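Local coordinates for protein beta-fructofuranosidase (Bifidobacterium adolescentis, PDB 6NOB) that probably hydrolyses the non-reducing terminal fructofuranoside residues of sugars such as sucrose, as a member of glycoside hydrolase family 32, at residues R117-F122 with A468-L474; S232-Q238 with Y265-P270; E50-H54 with Y151-N157. One frame throughout, in Å; residues are numbered along the deposited sequence.

Interaction 1 (R117-F122 with A468-L474); sequences RSGAHF and ANGMMSL
His121 is wedged between Met471 and Leu474 so that both sides of its imidazole are packed. Leu474 CD2 sits almost squarely over one face, 4.3 Å from the ring centroid in a CH-pi contact. From the other side Met471 SD approaches obliquely, 4.2 Å from that same ring centroid, while the carbonyl Met472 O meets the ring edge in plane, 3.1 Å from His121 CD2. Met471 reaches this place because its CG lies between its own N and carbonyl carbon (chi1 85°); a bend at chi3 then turns CE toward Ser118 CB.

Beside His121, the backbones are pinned directly. Met472 N donates to Phe122 O over 3.1 Å (158°), and a water bridges Phe122 N to Ser473 O. Phe122 and Met472 run side by side in the same direction, CD2 of the former 4.1 Å from CG of the latter, and both touch Met129 on strand 127-138 of the catalytic beta-propeller.

The fit is looser toward 468. There the CA atoms of Arg117 and Ala468 are 7.7 Å apart; Ala468 N lies over one face of the guanidinium, and Arg117 NH1 is 3.4 Å from Ala468 CB. The polar demand of Arg117 is met elsewhere, by the side chain of Glu123 and the carbonyls of Pro124 and Phe125.

His121 gives its two nitrogens to carboxylates of the C-terminal beta-sandwich, ND1 to Asp588 and NE2 to Glu593, and Glu593 also takes the N-H of Leu474. Two acidic partners would favour a protonated imidazole, so this buried joint between propeller and sandwich is probably a charged cluster with an apolar lining.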
loop_
_atom_site.group_PDB
_atom_site.type_symbol
_atom_site.label_atom_id
_atom_site.label_comp_id
_atom_site.label_asym_id
_atom_site.label_seq_id
_atom_site.Cartn_x
_atom_site.Cartn_y
_atom_site.Cartn_z
ATOM N N ARG A 117 -10.783 -0.354 13.543
ATOM C CA ARG A 117 -10.516 0.510 12.405
ATOM C C ARG A 117 -9.718 1.728 12.850
ATOM O O ARG A 117 -9.808 2.164 14.002
ATOM C CB ARG A 117 -11.815 0.969 11.732
ATOM C CG ARG A 117 -12.821 -0.140 11.482
ATOM C CD ARG A 117 -13.733 0.191 10.311
ATOM N NE ARG A 117 -12.999 0.244 9.050
ATOM C CZ ARG A 117 -13.547 0.044 7.855
ATOM N NH1 ARG A 117 -12.801 0.111 6.762
ATOM N NH2 ARG A 117 -14.840 -0.231 7.751
ATOM N N SER A 118 -8.927 2.270 11.927
ATOM C CA SER A 118 -8.234 3.521 12.179
ATOM C C SER A 118 -9.165 4.695 11.895
ATOM O O SER A 118 -10.206 4.556 11.248
ATOM C CB SER A 118 -6.976 3.628 11.321
ATOM O OG SER A 118 -7.314 3.812 9.956
ATOM N N GLY A 119 -8.772 5.872 12.377
ATOM C CA GLY A 119 -9.590 7.056 12.206
ATOM C C GLY A 119 -9.146 7.985 11.094
ATOM O O GLY A 119 -9.961 8.745 10.563
ATOM N N ALA A 120 -7.861 7.938 10.724
ATOM C CA ALA A 120 -7.300 8.900 9.785
ATOM C C ALA A 120 -6.494 8.281 8.651
ATOM O O ALA A 120 -5.962 9.026 7.821
ATOM C CB ALA A 120 -6.413 9.914 10.524
ATOM N N HIS A 121 -6.376 6.960 8.590
ATOM C CA HIS A 121 -5.696 6.295 7.489
ATOM C C HIS A 121 -6.725 5.771 6.498
ATOM O O HIS A 121 -7.852 5.434 6.870
ATOM C CB HIS A 121 -4.821 5.144 7.992
ATOM C CG HIS A 121 -3.664 5.585 8.835
ATOM N ND1 HIS A 121 -3.820 6.094 10.107
ATOM C CD2 HIS A 121 -2.332 5.586 8.590
ATOM C CE1 HIS A 121 -2.635 6.397 10.606
ATOM N NE2 HIS A 121 -1.714 6.097 9.707
ATOM N N PHE A 122 -6.336 5.708 5.226
ATOM C CA PHE A 122 -7.262 5.215 4.217
ATOM C C PHE A 122 -7.496 3.720 4.393
ATOM O O PHE A 122 -6.549 2.941 4.546
ATOM C CB PHE A 122 -6.755 5.490 2.802
ATOM C CG PHE A 122 -7.684 4.975 1.736
ATOM C CD1 PHE A 122 -8.787 5.719 1.347
ATOM C CD2 PHE A 122 -7.482 3.729 1.158
ATOM C CE1 PHE A 122 -9.659 5.241 0.382
ATOM C CE2 PHE A 122 -8.352 3.245 0.197
ATOM C CZ PHE A 122 -9.440 4.004 -0.194
ATOM N N ALA A 468 -12.559 -3.996 7.434
ATOM C CA ALA A 468 -11.616 -4.137 6.338
ATOM C C ALA A 468 -10.302 -4.706 6.856
ATOM O O ALA A 468 -9.954 -4.544 8.029
ATOM C CB ALA A 468 -11.366 -2.795 5.645
ATOM N N ASN A 469 -9.580 -5.387 5.972
ATOM C CA ASN A 469 -8.228 -5.861 6.250
ATOM C C ASN A 469 -7.288 -5.094 5.327
ATOM O O ASN A 469 -7.116 -5.456 4.159
ATOM C CB ASN A 469 -8.106 -7.367 6.045
ATOM C CG ASN A 469 -6.729 -7.902 6.427
ATOM O OD1 ASN A 469 -5.739 -7.169 6.437
ATOM N ND2 ASN A 469 -6.666 -9.189 6.741
ATOM N N GLY A 470 -6.674 -4.042 5.859
ATOM C CA GLY A 470 -5.724 -3.265 5.094
ATOM C C GLY A 470 -5.892 -1.773 5.276
ATOM O O GLY A 470 -7.017 -1.264 5.331
ATOM N N MET A 471 -4.776 -1.060 5.385
ATOM C CA MET A 471 -4.804 0.392 5.412
ATOM C C MET A 471 -3.533 0.910 4.760
ATOM O O MET A 471 -2.534 0.195 4.640
ATOM C CB MET A 471 -4.948 0.939 6.840
ATOM C CG MET A 471 -3.643 1.068 7.600
ATOM S SD MET A 471 -3.857 1.845 9.212
ATOM C CE MET A 471 -4.765 0.578 10.090
ATOM N N MET A 472 -3.586 2.162 4.324
ATOM C CA MET A 472 -2.417 2.833 3.784
ATOM C C MET A 472 -1.763 3.684 4.862
ATOM O O MET A 472 -2.414 4.138 5.807
ATOM C CB MET A 472 -2.783 3.705 2.582
ATOM C CG MET A 472 -3.489 2.949 1.473
ATOM S SD MET A 472 -2.426 1.713 0.704
ATOM C CE MET A 472 -3.476 1.188 -0.639
ATOM N N SER A 473 -0.458 3.878 4.714
ATOM C CA SER A 473 0.275 4.798 5.559
ATOM C C SER A 473 -0.221 6.229 5.340
ATOM O O SER A 473 -0.976 6.523 4.408
ATOM C CB SER A 473 1.770 4.690 5.264
ATOM O OG SER A 473 2.080 5.286 4.013
ATOM N N LEU A 474 0.188 7.122 6.234
ATOM C CA LEU A 474 -0.026 8.522 5.908
ATOM C C LEU A 474 1.024 8.962 4.888
ATOM O O LEU A 474 2.181 8.543 4.975
ATOM C CB LEU A 474 0.049 9.389 7.165
ATOM C CG LEU A 474 -1.104 9.220 8.162
ATOM C CD1 LEU A 474 -0.811 9.933 9.477
ATOM C CD2 LEU A 474 -2.417 9.718 7.566
HETATM O O HOH W 1 -3.833 7.081 4.413
#

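Interaction 2 (S232-Q238 with Y265-P270). With EDO (1,2-ethanediol), chain C.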
loop_
_atom_site.group_PDB
_atom_site.type_symbol
_atom_site.label_atom_id
_atom_site.label_comp_id
_atom_site.label_asym_id
_atom_site.label_seq_id
_atom_site.Cartn_x
_atom_site.Cartn_y
_atom_site.Cartn_z
ATOM N N SER A 232 6.048 -23.122 -10.819
ATOM C CA SER A 232 6.641 -23.037 -12.146
ATOM C C SER A 232 5.641 -22.642 -13.221
ATOM O O SER A 232 6.041 -22.477 -14.378
ATOM C CB SER A 232 7.294 -24.374 -12.507
ATOM O OG SER A 232 6.333 -25.298 -12.987
ATOM N N SER A 233 4.366 -22.493 -12.872
ATOM C CA SER A 233 3.334 -22.056 -13.799
ATOM C C SER A 233 3.068 -20.559 -13.727
ATOM O O SER A 233 2.225 -20.060 -14.481
ATOM C CB SER A 233 2.032 -22.813 -13.526
ATOM O OG SER A 233 1.378 -22.285 -12.384
ATOM N N VAL A 234 3.759 -19.837 -12.841
ATOM C CA VAL A 234 3.491 -18.414 -12.655
ATOM C C VAL A 234 3.796 -17.672 -13.949
ATOM O O VAL A 234 4.910 -17.743 -14.479
ATOM C CB VAL A 234 4.302 -17.856 -11.479
ATOM C CG1 VAL A 234 4.359 -16.334 -11.544
ATOM C CG2 VAL A 234 3.704 -18.317 -10.153
ATOM N N THR A 235 2.799 -16.959 -14.463
ATOM C CA THR A 235 2.898 -16.217 -15.717
ATOM C C THR A 235 2.586 -14.754 -15.418
ATOM O O THR A 235 1.418 -14.383 -15.266
ATOM C CB THR A 235 1.940 -16.792 -16.758
ATOM O OG1 THR A 235 2.152 -18.204 -16.876
ATOM C CG2 THR A 235 2.155 -16.139 -18.116
ATOM N N GLU A 236 3.622 -13.924 -15.331
ATOM C CA GLU A 236 3.464 -12.502 -15.048
ATOM C C GLU A 236 3.973 -11.686 -16.227
ATOM O O GLU A 236 5.040 -11.977 -16.776
ATOM C CB GLU A 236 4.197 -12.116 -13.759
ATOM C CG GLU A 236 3.477 -12.596 -12.506
ATOM C CD GLU A 236 4.123 -12.120 -11.219
ATOM O OE1 GLU A 236 5.328 -11.787 -11.235
ATOM O OE2 GLU A 236 3.420 -12.082 -10.186
ATOM N N TYR A 237 3.203 -10.669 -16.609
ATOM C CA TYR A 237 3.537 -9.795 -17.726
ATOM C C TYR A 237 2.944 -8.419 -17.453
ATOM O O TYR A 237 2.067 -8.261 -16.600
ATOM C CB TYR A 237 3.028 -10.367 -19.057
ATOM C CG TYR A 237 1.577 -10.794 -19.030
ATOM C CD1 TYR A 237 1.210 -12.051 -18.555
ATOM C CD2 TYR A 237 0.574 -9.947 -19.486
ATOM C CE1 TYR A 237 -0.114 -12.444 -18.531
ATOM C CE2 TYR A 237 -0.754 -10.334 -19.469
ATOM C CZ TYR A 237 -1.093 -11.584 -18.989
ATOM O OH TYR A 237 -2.414 -11.978 -18.965
ATOM N N GLN A 238 3.434 -7.419 -18.184
ATOM C CA GLN A 238 3.069 -6.023 -17.960
ATOM C C GLN A 238 2.158 -5.521 -19.073
ATOM O O GLN A 238 2.446 -5.721 -20.258
ATOM C CB GLN A 238 4.315 -5.140 -17.868
ATOM C CG GLN A 238 5.521 -5.820 -17.244
ATOM C CD GLN A 238 5.231 -6.370 -15.859
ATOM O OE1 GLN A 238 4.377 -5.855 -15.134
ATOM N NE2 GLN A 238 5.944 -7.424 -15.487
ATOM N N TYR A 265 10.233 -16.219 -12.800
ATOM C CA TYR A 265 8.809 -16.171 -13.112
ATOM C C TYR A 265 8.129 -15.006 -12.405
ATOM O O TYR A 265 7.191 -14.412 -12.948
ATOM C CB TYR A 265 8.144 -17.495 -12.739
ATOM C CG TYR A 265 8.543 -18.642 -13.638
ATOM C CD1 TYR A 265 8.535 -18.501 -15.021
ATOM C CD2 TYR A 265 8.934 -19.864 -13.104
ATOM C CE1 TYR A 265 8.903 -19.550 -15.849
ATOM C CE2 TYR A 265 9.306 -20.914 -13.919
ATOM C CZ TYR A 265 9.287 -20.753 -15.289
ATOM O OH TYR A 265 9.652 -21.799 -16.103
ATOM N N ASP A 266 8.588 -14.667 -11.200
ATOM C CA ASP A 266 8.179 -13.431 -10.545
ATOM C C ASP A 266 8.749 -12.246 -11.317
ATOM O O ASP A 266 9.971 -12.063 -11.375
ATOM C CB ASP A 266 8.666 -13.414 -9.098
ATOM C CG ASP A 266 8.153 -14.594 -8.292
ATOM O OD1 ASP A 266 6.943 -14.618 -7.989
ATOM O OD2 ASP A 266 8.959 -15.494 -7.964
ATOM N N PHE A 267 7.867 -11.441 -11.906
ATOM C CA PHE A 267 8.274 -10.360 -12.795
ATOM C C PHE A 267 7.151 -9.333 -12.834
ATOM O O PHE A 267 6.301 -9.377 -13.730
ATOM C CB PHE A 267 8.587 -10.928 -14.185
ATOM C CG PHE A 267 8.791 -9.889 -15.256
ATOM C CD1 PHE A 267 9.860 -9.009 -15.198
ATOM C CD2 PHE A 267 7.935 -9.824 -16.346
ATOM C CE1 PHE A 267 10.055 -8.063 -16.193
ATOM C CE2 PHE A 267 8.127 -8.887 -17.343
ATOM C CZ PHE A 267 9.188 -8.003 -17.264
ATOM N N ARG A 268 7.116 -8.414 -11.867
ATOM C CA ARG A 268 5.888 -7.677 -11.608
ATOM C C ARG A 268 6.177 -6.280 -11.067
ATOM O O ARG A 268 7.327 -5.888 -10.846
ATOM C CB ARG A 268 5.003 -8.452 -10.632
ATOM C CG ARG A 268 5.638 -8.706 -9.277
ATOM C CD ARG A 268 4.627 -9.355 -8.339
ATOM N NE ARG A 268 5.254 -9.967 -7.172
ATOM C CZ ARG A 268 5.763 -11.194 -7.155
ATOM N NH1 ARG A 268 5.726 -11.945 -8.248
ATOM N NH2 ARG A 268 6.312 -11.671 -6.044
ATOM N N ASP A 269 5.091 -5.529 -10.864
ATOM C CA ASP A 269 5.044 -4.214 -10.235
ATOM C C ASP A 269 5.808 -3.168 -11.043
ATOM O O ASP A 269 6.742 -2.544 -10.523
ATOM C CB ASP A 269 5.595 -4.294 -8.809
ATOM C CG ASP A 269 4.953 -5.404 -7.991
ATOM O OD1 ASP A 269 3.816 -5.814 -8.314
ATOM O OD2 ASP A 269 5.590 -5.870 -7.023
ATOM N N PRO A 270 5.427 -2.918 -12.297
ATOM C CA PRO A 270 6.175 -1.950 -13.109
ATOM C C PRO A 270 5.999 -0.536 -12.586
ATOM O O PRO A 270 4.895 -0.119 -12.230
ATOM C CB PRO A 270 5.558 -2.104 -14.502
ATOM C CG PRO A 270 4.156 -2.543 -14.225
ATOM C CD PRO A 270 4.240 -3.429 -13.008
HETATM C C1 EDO C . 5.666 -14.624 -19.945
HETATM O O1 EDO C . 6.827 -14.985 -19.187
HETATM C C2 EDO C . 5.239 -13.191 -19.640
HETATM O O2 EDO C . 6.370 -12.385 -19.281
HETATM O O HOH W 2 6.122 -15.380 -15.262
#
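Charged groups set the core of this contact, where Glu236 reaches from strand 235-238 to Phe267 and Arg268. One oxygen takes two donors: Glu236 OE1 receives Phe267 N at 2.6 Å, nearly straight, and also Arg268 NH1 at 3.0 Å. The same NH1 makes a weak bond to Glu236 OE2, which also bonds His224, and, in the guanidinium plane, a straight one of 2.9 Å to Asp266 OD1. Arg268 can serve both acids because its CG stands between its own N and carbonyl carbon (chi1 61°), with the extended chain crossing the Glu236 carboxylate obliquely, guanidinium and carboxylate planes 80° apart. A leucine in place of Arg268 would probably leave Glu236 and Asp266 without the cation they share, though each keeps an outside partner (His224, Arg372), and cost Glu375 its salt-bridge mate.

Among neutral polar contacts, Gln238 NE2 bonds to Phe267 O at 2.7 Å, coming from above the carbonyl plane, and also lies over one face of the Phe267 ring. The other end of this amide, Gln238 OE1, rests 3.2 Å from Pro270 CD and is bonded to Thr222. A water held by Val234 O, Glu236 N and Tyr265 O bridges the backbones. On the outer side, ethanediol, probably from the crystallisation liquor, donates to Glu236 O.

Packing closes the outer end: the Tyr265 ring covers Ser232 O, which lies 3.6 Å from its CE2, and Tyr265 CB meets Val234.

The two strands run nearly parallel (6°) with axes 7.4 Å apart, in neighbouring propeller blades. Arg268, Asp269 and Pro270 form the Arg-Asp-Pro sequence, as in the active sites of family 32 relatives. A network centred on buried Glu236, Gln238 and Arg268, rather than direct strand pairing, holds that motif against the preceding blade.

Interaction 3 (E50-H54 with Y151-N157); sequences ERRHH and YGFGWDN
At the seam between the N-terminal pair of antiparallel sheets and the propeller, Arg52 at the start of edge strand 52-58 lies across Tyr151, in the loop joining strands 141-149 and 159-165. The two side chains slide past each other in opposite directions. Arg52 CD stands over the middle of the ring in a CH-pi contact, 3.6 Å from its centroid, and the guanidinium continues past the CG end toward Tyr151 CB. This is an offset (parallel-displaced) stack of guanidinium on ring: the planes differ by 6° and the centres are 4.6 Å apart. The extended chain carries the guanidinium along the ring, and chi4 near 180° (167°) keeps it flat.

At the far end Arg52 NH1 forms a salt bridge with Asp156 OD2, 2.9 Å and 166°, meeting the carboxylate from above its plane. The loop thus grips a single arginine twice, by an aromatic face and by an acid, and Arg52 is one of the side chains that dock the N-terminal module on the propeller. Arg51 NH1 lies over the guanidinium face turned from Tyr151, and the nearby carboxylate is likely to ease this pairing of like charges.

Waters extend the contact. One links Arg51 NH2 to Asp156 OD1, which also accepts from the backbone Asn157 N at 2.8 Å; another joins Arg52 NH1 to Asn157 ND2, while Asn157 OD1 accepts from Gly192 N.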
loop_
_atom_site.group_PDB
_atom_site.type_symbol
_atom_site.label_atom_id
_atom_site.label_comp_id
_atom_site.label_asym_id
_atom_site.label_seq_id
_atom_site.Cartn_x
_atom_site.Cartn_y
_atom_site.Cartn_z
ATOM N N GLU A 50 -19.441 -19.054 -14.437
ATOM C CA GLU A 50 -18.782 -18.204 -13.455
ATOM C C GLU A 50 -19.269 -18.513 -12.046
ATOM O O GLU A 50 -20.467 -18.712 -11.818
ATOM C CB GLU A 50 -19.018 -16.723 -13.768
ATOM C CG GLU A 50 -18.539 -16.294 -15.145
ATOM C CD GLU A 50 -18.818 -14.832 -15.440
ATOM O OE1 GLU A 50 -19.059 -14.065 -14.483
ATOM O OE2 GLU A 50 -18.791 -14.450 -16.630
ATOM N N ARG A 51 -18.331 -18.549 -11.098
ATOM C CA ARG A 51 -18.667 -18.675 -9.686
ATOM C C ARG A 51 -18.707 -17.330 -8.973
ATOM O O ARG A 51 -19.235 -17.251 -7.859
ATOM C CB ARG A 51 -17.675 -19.606 -8.977
ATOM C CG ARG A 51 -16.280 -19.033 -8.833
ATOM C CD ARG A 51 -15.294 -20.075 -8.331
ATOM N NE ARG A 51 -13.918 -19.617 -8.496
ATOM C CZ ARG A 51 -13.207 -19.023 -7.545
ATOM N NH1 ARG A 51 -13.737 -18.818 -6.345
ATOM N NH2 ARG A 51 -11.963 -18.637 -7.791
ATOM N N ARG A 52 -18.154 -16.284 -9.585
ATOM C CA ARG A 52 -18.250 -14.920 -9.090
ATOM C C ARG A 52 -18.515 -14.002 -10.273
ATOM O O ARG A 52 -18.047 -14.253 -11.386
ATOM C CB ARG A 52 -16.973 -14.487 -8.353
ATOM C CG ARG A 52 -16.809 -15.119 -6.982
ATOM C CD ARG A 52 -15.429 -14.864 -6.396
ATOM N NE ARG A 52 -15.333 -15.360 -5.025
ATOM C CZ ARG A 52 -14.192 -15.505 -4.358
ATOM N NH1 ARG A 52 -13.039 -15.191 -4.935
ATOM N NH2 ARG A 52 -14.201 -15.965 -3.113
ATOM N N HIS A 53 -19.280 -12.940 -10.031
ATOM C CA HIS A 53 -19.627 -12.019 -11.104
ATOM C C HIS A 53 -19.896 -10.636 -10.531
ATOM O O HIS A 53 -20.524 -10.498 -9.478
ATOM C CB HIS A 53 -20.846 -12.512 -11.893
ATOM C CG HIS A 53 -21.196 -11.651 -13.069
ATOM N ND1 HIS A 53 -20.540 -11.737 -14.278
ATOM C CD2 HIS A 53 -22.134 -10.685 -13.218
ATOM C CE1 HIS A 53 -21.059 -10.863 -15.122
ATOM N NE2 HIS A 53 -22.026 -10.211 -14.504
ATOM N N HIS A 54 -19.414 -9.619 -11.241
ATOM C CA HIS A 54 -19.663 -8.224 -10.901
ATOM C C HIS A 54 -20.856 -7.746 -11.721
ATOM O O HIS A 54 -20.754 -7.594 -12.943
ATOM C CB HIS A 54 -18.418 -7.381 -11.173
ATOM C CG HIS A 54 -18.636 -5.902 -11.057
ATOM N ND1 HIS A 54 -17.732 -4.981 -11.545
ATOM C CD2 HIS A 54 -19.639 -5.183 -10.499
ATOM C CE1 HIS A 54 -18.173 -3.761 -11.302
ATOM N NE2 HIS A 54 -19.330 -3.855 -10.670
ATOM N N TYR A 151 -14.319 -9.903 -2.128
ATOM C CA TYR A 151 -15.090 -11.090 -1.787
ATOM C C TYR A 151 -14.761 -11.681 -0.423
ATOM O O TYR A 151 -15.440 -12.624 -0.002
ATOM C CB TYR A 151 -14.898 -12.173 -2.858
ATOM C CG TYR A 151 -15.482 -11.804 -4.197
ATOM C CD1 TYR A 151 -16.837 -11.970 -4.454
ATOM C CD2 TYR A 151 -14.681 -11.274 -5.202
ATOM C CE1 TYR A 151 -17.377 -11.628 -5.678
ATOM C CE2 TYR A 151 -15.210 -10.929 -6.430
ATOM C CZ TYR A 151 -16.557 -11.106 -6.662
ATOM O OH TYR A 151 -17.086 -10.762 -7.883
ATOM N N GLY A 152 -13.759 -11.168 0.277
ATOM C CA GLY A 152 -13.390 -11.782 1.536
ATOM C C GLY A 152 -12.420 -10.934 2.326
ATOM O O GLY A 152 -12.084 -9.811 1.944
ATOM N N PHE A 153 -11.968 -11.504 3.444
ATOM C CA PHE A 153 -11.080 -10.826 4.378
ATOM C C PHE A 153 -9.605 -11.059 4.083
ATOM O O PHE A 153 -8.760 -10.320 4.599
ATOM C CB PHE A 153 -11.390 -11.283 5.809
ATOM C CG PHE A 153 -10.916 -10.332 6.874
ATOM C CD1 PHE A 153 -11.590 -9.144 7.115
ATOM C CD2 PHE A 153 -9.805 -10.636 7.644
ATOM C CE1 PHE A 153 -11.158 -8.272 8.101
ATOM C CE2 PHE A 153 -9.367 -9.770 8.629
ATOM C CZ PHE A 153 -10.045 -8.585 8.858
ATOM N N GLY A 154 -9.268 -12.068 3.276
ATOM C CA GLY A 154 -7.906 -12.343 2.902
ATOM C C GLY A 154 -7.623 -11.981 1.450
ATOM O O GLY A 154 -8.473 -11.477 0.720
ATOM N N TRP A 155 -6.386 -12.251 1.044
ATOM C CA TRP A 155 -5.990 -12.019 -0.337
ATOM C C TRP A 155 -6.709 -12.996 -1.261
ATOM O O TRP A 155 -6.964 -14.147 -0.897
ATOM C CB TRP A 155 -4.472 -12.157 -0.483
ATOM C CG TRP A 155 -3.970 -11.789 -1.847
ATOM C CD1 TRP A 155 -3.475 -10.577 -2.245
ATOM C CD2 TRP A 155 -3.914 -12.641 -2.998
ATOM N NE1 TRP A 155 -3.120 -10.624 -3.572
ATOM C CE2 TRP A 155 -3.380 -11.880 -4.057
ATOM C CE3 TRP A 155 -4.265 -13.974 -3.235
ATOM C CZ2 TRP A 155 -3.189 -12.407 -5.331
ATOM C CZ3 TRP A 155 -4.080 -14.494 -4.501
ATOM C CH2 TRP A 155 -3.546 -13.713 -5.532
ATOM N N ASP A 156 -7.047 -12.528 -2.459
ATOM C CA ASP A 156 -7.692 -13.358 -3.472
ATOM C C ASP A 156 -7.435 -12.721 -4.833
ATOM O O ASP A 156 -6.590 -11.828 -4.963
ATOM C CB ASP A 156 -9.188 -13.525 -3.179
ATOM C CG ASP A 156 -9.746 -14.841 -3.687
ATOM O OD1 ASP A 156 -9.139 -15.440 -4.601
ATOM O OD2 ASP A 156 -10.796 -15.274 -3.170
ATOM N N ASN A 157 -8.167 -13.180 -5.850
ATOM C CA ASN A 157 -7.994 -12.670 -7.206
ATOM C C ASN A 157 -8.112 -11.150 -7.223
ATOM O O ASN A 157 -9.079 -10.578 -6.710
ATOM C CB ASN A 157 -9.026 -13.301 -8.141
ATOM C CG ASN A 157 -8.750 -14.773 -8.405
ATOM O OD1 ASN A 157 -7.619 -15.164 -8.703
ATOM N ND2 ASN A 157 -9.787 -15.599 -8.297
HETATM O O HOH W 3 -9.630 -18.367 -9.348
HETATM O O HOH W 4 -10.471 -17.856 -5.324
HETATM O O HOH W 5 -12.078 -13.923 -7.256
#

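How the interactions relate
Interaction 1 lies where the propeller meets the C-terminal sandwich and interaction 3 where it meets the N-terminal sheets, whereas interaction 2 joins two blades within it. Interactions 1 and 3 have centres about 21 Å apart yet touch: Phe153 of the 151-157 loop packs on Ala468 and Asn469, with Phe153 O 3.2 Å from Asn469 ND2. Interaction 2 touches neither; its nearest atoms lie about 13 Å from interaction 1 and about 8 Å from interaction 3. Its Arg-Asp-Pro motif probably marks the active site. Bound di(hydroxyethyl)ether, probably from the crystallisation liquor, comes within about 3 Å of the Asp269 side chain, but stays about 9 Å from that of Asp156 and 10 Å from that of Met472.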